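Side-chain contacts in response regulator aspartate phosphatase H (Bacillus subtilis, PDB 3Q15), which dephosphorylates the sporulation response regulator Spo0F and acts on the competence regulator ComA, helping to separate competence and sporulation in time: residues S10-K15 and Q49-Y54; E37-I42 and I53-M58. All blocks are in the same frame, centred on the assembly; numbering follows the deposited sequence.

Contact 1 (S10-K15 and Q49-Y54)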
# COMPACT_ATOMS: atom_id res chain seq x y z
N SER A 10 8.71 15.97 -12.12
CA SER A 10 9.30 15.38 -10.93
C SER A 10 10.81 15.61 -10.92
O SER A 10 11.42 15.83 -9.87
CB SER A 10 9.00 13.89 -10.87
OG SER A 10 9.66 13.21 -11.92
N ARG A 11 11.42 15.56 -12.11
CA ARG A 11 12.84 15.83 -12.25
C ARG A 11 13.12 17.27 -11.85
O ARG A 11 14.09 17.55 -11.15
CB ARG A 11 13.30 15.58 -13.69
CG ARG A 11 14.81 15.63 -13.87
CD ARG A 11 15.19 15.41 -15.32
NE ARG A 11 14.74 14.12 -15.82
CZ ARG A 11 14.73 13.77 -17.11
NH1 ARG A 11 15.13 14.63 -18.03
NH2 ARG A 11 14.30 12.57 -17.47
N VAL A 12 12.27 18.19 -12.29
CA VAL A 12 12.43 19.59 -11.94
C VAL A 12 12.14 19.81 -10.45
O VAL A 12 12.74 20.67 -9.80
CB VAL A 12 11.52 20.50 -12.78
CG1 VAL A 12 11.67 21.95 -12.34
CG2 VAL A 12 11.86 20.36 -14.25
N GLY A 13 11.23 19.00 -9.92
CA GLY A 13 10.89 19.06 -8.51
C GLY A 13 12.06 18.75 -7.59
O GLY A 13 12.26 19.44 -6.58
N VAL A 14 12.83 17.72 -7.91
CA VAL A 14 13.96 17.33 -7.07
C VAL A 14 15.11 18.33 -7.16
O VAL A 14 15.87 18.48 -6.21
CB VAL A 14 14.46 15.90 -7.36
CG1 VAL A 14 13.40 14.88 -6.98
CG2 VAL A 14 14.87 15.76 -8.82
N LYS A 15 15.24 19.02 -8.29
CA LYS A 15 16.24 20.07 -8.42
C LYS A 15 15.86 21.27 -7.54
O LYS A 15 16.72 21.91 -6.95
CB LYS A 15 16.42 20.51 -9.87
CG LYS A 15 17.41 21.65 -10.05
CD LYS A 15 17.68 21.94 -11.52
CE LYS A 15 18.39 20.76 -12.19
NZ LYS A 15 18.80 21.08 -13.59
N GLN A 49 0.99 22.50 -13.12
CA GLN A 49 0.78 23.74 -12.37
C GLN A 49 1.17 23.60 -10.89
O GLN A 49 1.44 24.60 -10.23
CB GLN A 49 -0.66 24.23 -12.51
CG GLN A 49 -1.72 23.25 -12.04
CD GLN A 49 -3.13 23.76 -12.26
OE1 GLN A 49 -4.09 22.99 -12.23
NE2 GLN A 49 -3.27 25.07 -12.48
N ASP A 50 1.20 22.37 -10.39
CA ASP A 50 1.60 22.13 -9.00
C ASP A 50 3.08 22.40 -8.83
O ASP A 50 3.52 22.93 -7.80
CB ASP A 50 1.29 20.70 -8.58
CG ASP A 50 -0.19 20.39 -8.61
OD1 ASP A 50 -1.00 21.29 -8.33
OD2 ASP A 50 -0.54 19.22 -8.91
N LEU A 51 3.87 22.02 -9.84
CA LEU A 51 5.30 22.27 -9.83
C LEU A 51 5.57 23.77 -9.84
O LEU A 51 6.41 24.26 -9.09
CB LEU A 51 5.96 21.59 -11.04
CG LEU A 51 7.49 21.58 -11.11
CD1 LEU A 51 8.04 22.96 -11.46
CD2 LEU A 51 8.10 21.06 -9.82
N LEU A 52 4.84 24.48 -10.69
CA LEU A 52 5.00 25.93 -10.82
C LEU A 52 4.69 26.66 -9.51
O LEU A 52 5.30 27.68 -9.20
CB LEU A 52 4.11 26.48 -11.94
CG LEU A 52 4.33 25.91 -13.34
CD1 LEU A 52 3.42 26.61 -14.33
CD2 LEU A 52 5.79 26.05 -13.75
N ILE A 53 3.72 26.15 -8.76
CA ILE A 53 3.40 26.71 -7.45
C ILE A 53 4.56 26.50 -6.50
O ILE A 53 4.97 27.41 -5.79
CB ILE A 53 2.14 26.05 -6.85
CG1 ILE A 53 0.91 26.38 -7.69
CG2 ILE A 53 1.94 26.51 -5.41
CD1 ILE A 53 -0.37 25.84 -7.11
N TYR A 54 5.11 25.28 -6.50
CA TYR A 54 6.26 24.95 -5.68
C TYR A 54 7.44 25.85 -6.04
O TYR A 54 8.18 26.32 -5.18
CB TYR A 54 6.63 23.48 -5.87
CG TYR A 54 7.78 22.98 -5.01
CD1 TYR A 54 8.07 23.57 -3.79
CD2 TYR A 54 8.58 21.93 -5.44
CE1 TYR A 54 9.12 23.11 -3.01
CE2 TYR A 54 9.63 21.47 -4.67
CZ TYR A 54 9.90 22.06 -3.46
OH TYR A 54 10.95 21.60 -2.70

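Contact 2 (E37-I42 and I53-M58)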
# COMPACT_ATOMS: atom_id res chain seq x y z
N GLU A 37 19.04 27.37 -13.06
CA GLU A 37 18.83 26.12 -13.79
C GLU A 37 17.36 25.75 -13.84
O GLU A 37 16.84 25.37 -14.89
CB GLU A 37 19.64 24.98 -13.16
CG GLU A 37 21.14 25.15 -13.25
CD GLU A 37 21.90 23.95 -12.72
OE1 GLU A 37 21.27 22.88 -12.56
OE2 GLU A 37 23.11 24.07 -12.48
N VAL A 38 16.69 25.86 -12.70
CA VAL A 38 15.27 25.52 -12.62
C VAL A 38 14.46 26.33 -13.61
O VAL A 38 13.56 25.81 -14.28
CB VAL A 38 14.72 25.73 -11.20
CG1 VAL A 38 13.21 25.56 -11.19
CG2 VAL A 38 15.38 24.78 -10.22
N GLU A 39 14.79 27.62 -13.71
CA GLU A 39 14.06 28.53 -14.59
C GLU A 39 14.26 28.20 -16.06
O GLU A 39 13.48 28.61 -16.92
CB GLU A 39 14.46 29.98 -14.29
CG GLU A 39 14.03 30.44 -12.90
CD GLU A 39 14.67 31.76 -12.50
OE1 GLU A 39 15.62 32.20 -13.18
OE2 GLU A 39 14.20 32.35 -11.50
N GLN A 40 15.32 27.46 -16.35
CA GLN A 40 15.56 26.98 -17.71
C GLN A 40 14.79 25.69 -17.96
O GLN A 40 14.13 25.54 -18.98
CB GLN A 40 17.06 26.77 -17.95
CG GLN A 40 17.87 28.05 -17.95
CD GLN A 40 17.50 28.98 -19.09
OE1 GLN A 40 16.95 28.54 -20.10
NE2 GLN A 40 17.81 30.26 -18.94
N ASP A 41 14.88 24.76 -17.01
CA ASP A 41 14.23 23.46 -17.15
C ASP A 41 12.72 23.59 -17.33
O ASP A 41 12.12 22.85 -18.10
CB ASP A 41 14.53 22.57 -15.94
CG ASP A 41 16.02 22.29 -15.77
OD1 ASP A 41 16.44 21.95 -14.65
OD2 ASP A 41 16.77 22.43 -16.76
N ILE A 42 12.12 24.54 -16.62
CA ILE A 42 10.68 24.77 -16.70
C ILE A 42 10.23 25.14 -18.11
O ILE A 42 9.12 24.78 -18.54
CB ILE A 42 10.22 25.83 -15.69
CG1 ILE A 42 10.37 25.30 -14.27
CG2 ILE A 42 8.78 26.23 -15.96
CD1 ILE A 42 9.89 26.25 -13.20
N ILE A 53 3.72 26.15 -8.76
CA ILE A 53 3.40 26.71 -7.45
C ILE A 53 4.56 26.50 -6.50
O ILE A 53 4.97 27.41 -5.79
CB ILE A 53 2.14 26.05 -6.85
CG1 ILE A 53 0.91 26.38 -7.69
CG2 ILE A 53 1.94 26.51 -5.41
CD1 ILE A 53 -0.37 25.84 -7.11
N TYR A 54 5.11 25.28 -6.50
CA TYR A 54 6.26 24.95 -5.68
C TYR A 54 7.44 25.85 -6.04
O TYR A 54 8.18 26.32 -5.18
CB TYR A 54 6.63 23.48 -5.87
CG TYR A 54 7.78 22.98 -5.01
CD1 TYR A 54 8.07 23.57 -3.79
CD2 TYR A 54 8.58 21.93 -5.44
CE1 TYR A 54 9.12 23.11 -3.01
CE2 TYR A 54 9.63 21.47 -4.67
CZ TYR A 54 9.90 22.06 -3.46
OH TYR A 54 10.95 21.60 -2.70
N TYR A 55 7.60 26.11 -7.34
CA TYR A 55 8.63 27.01 -7.83
C TYR A 55 8.46 28.44 -7.30
O TYR A 55 9.42 29.06 -6.84
CB TYR A 55 8.67 27.01 -9.36
CG TYR A 55 9.38 28.21 -9.94
CD1 TYR A 55 10.76 28.25 -10.04
CD2 TYR A 55 8.66 29.31 -10.39
CE1 TYR A 55 11.41 29.35 -10.57
CE2 TYR A 55 9.31 30.42 -10.92
CZ TYR A 55 10.68 30.43 -11.01
OH TYR A 55 11.32 31.53 -11.54
N SER A 56 7.23 28.95 -7.39
CA SER A 56 6.94 30.31 -6.96
C SER A 56 7.10 30.49 -5.45
O SER A 56 7.60 31.52 -4.99
CB SER A 56 5.53 30.73 -7.39
OG SER A 56 5.45 30.87 -8.79
N LEU A 57 6.68 29.50 -4.68
CA LEU A 57 6.90 29.52 -3.25
C LEU A 57 8.40 29.51 -2.93
O LEU A 57 8.86 30.23 -2.05
CB LEU A 57 6.20 28.34 -2.57
CG LEU A 57 4.67 28.28 -2.67
CD1 LEU A 57 4.15 26.98 -2.07
CD2 LEU A 57 4.03 29.50 -2.01
N MET A 58 9.15 28.70 -3.67
CA MET A 58 10.59 28.65 -3.46
C MET A 58 11.24 29.98 -3.81
O MET A 58 12.17 30.42 -3.13
CB MET A 58 11.24 27.51 -4.25
CG MET A 58 12.67 27.23 -3.84
SD MET A 58 12.81 26.75 -2.10
CE MET A 58 11.77 25.29 -2.07

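Contact 1 (S10-K15 and Q49-Y54)
Leu51 and Val12 meet because each sends a branch across from a first torsion near 180°: in Leu51 CG lies anti to the backbone N (chi1 -172°), and in Val12 CG1 does the same. The two side chains cross at about a right angle, Leu51 CD1 lying 3.9 Å from Val12 CG1. The other methyl of the fork goes to the backbone: Leu51 CD2 rests 3.7 Å from Gly13 CA and equally near Gly13 N, directly against the helix where no side chain intervenes. One turn on, Tyr54 extends the line, its CE2 standing 3.8 Å from Gly13 O, which lies at the ring edge near its plane. The hydroxyl of Tyr54 finds its hydrogen bond at Asn17, further along helix 9-24. The two helix segments run nearly parallel, 12° between their directions, with axes 10.2 Å apart at closest approach. Met45 touches both Val12 and Leu51, and Ile16 adds to the packing on Leu51 and Tyr54. All four touching residues are buried. The contact thus belongs to the hydrophobic interior of the N-terminal three-helix bundle, where first and third helices are joined by methyl and ring-edge packing, nonpolar in character apart from the carbonyl oxygen of Gly13 at the edge of the Tyr54 ring.

Contact 2 (E37-I42 and I53-M58)
Val38 and Tyr55 have the nearest alpha carbons of the two segments, 8.3 Å apart, a spacing that the Tyr55 side chain spans from helix 49-67 to segment 37-42. Its ring is held at several points. Ile42 CD1 lies over one face, 4.1 Å from the centroid of the Tyr55 ring and 24° off the normal, a CH-pi contact offset toward the rim. Val38 CG1 approaches obliquely, 3.8 Å from Tyr55 CD1. At the far end Tyr55 OH donates to Glu39 OE2 at 3.0 Å, meeting the carboxylate oxygen on its anti side and 30° out of plane. Glu39 reaches this point with its chain extended beyond CG, and its CG also lies 3.7 Å from Tyr55 CE1. The same OE2 forms a salt bridge with Lys35, so one oxygen serves two partners. Replacing Tyr55 by an alanine is likely to leave Ile42 and Val38 without the ring they pack on and Glu39 without its hydroxyl donor. Tyr55 also packs on an apolar side chain of another protein chain; elsewhere on helix 49-67, Met58 packs against helix 9-24 and Leu57 against helix 93-113.

How the contacts relate
Contacts 1 and 2 use neighbouring faces of helix 49-67, with Leu51 and Tyr55 one turn apart; their centres are about 7 Å apart. Their segments overlap at Ile53 and Tyr54, of which only Tyr54 takes part, in contact 1 alone. Helices 9-24 and 28-41, consecutive in the chain, each pack on that third helix, completing the pairings of the N-terminal three-helix bundle. The first two helices are also tied directly: Lys15 NZ makes salt bridges to Asp41 OD1 (2.7 Å) and Glu37 OE1 (3.2 Å). The aliphatic part of Lys15 adds to this, its CG 3.7 Å from Val38 CG2. A bound magnesium ion lies about 14 Å from the Leu51 side chain, so contact 1 is not part of the metal site.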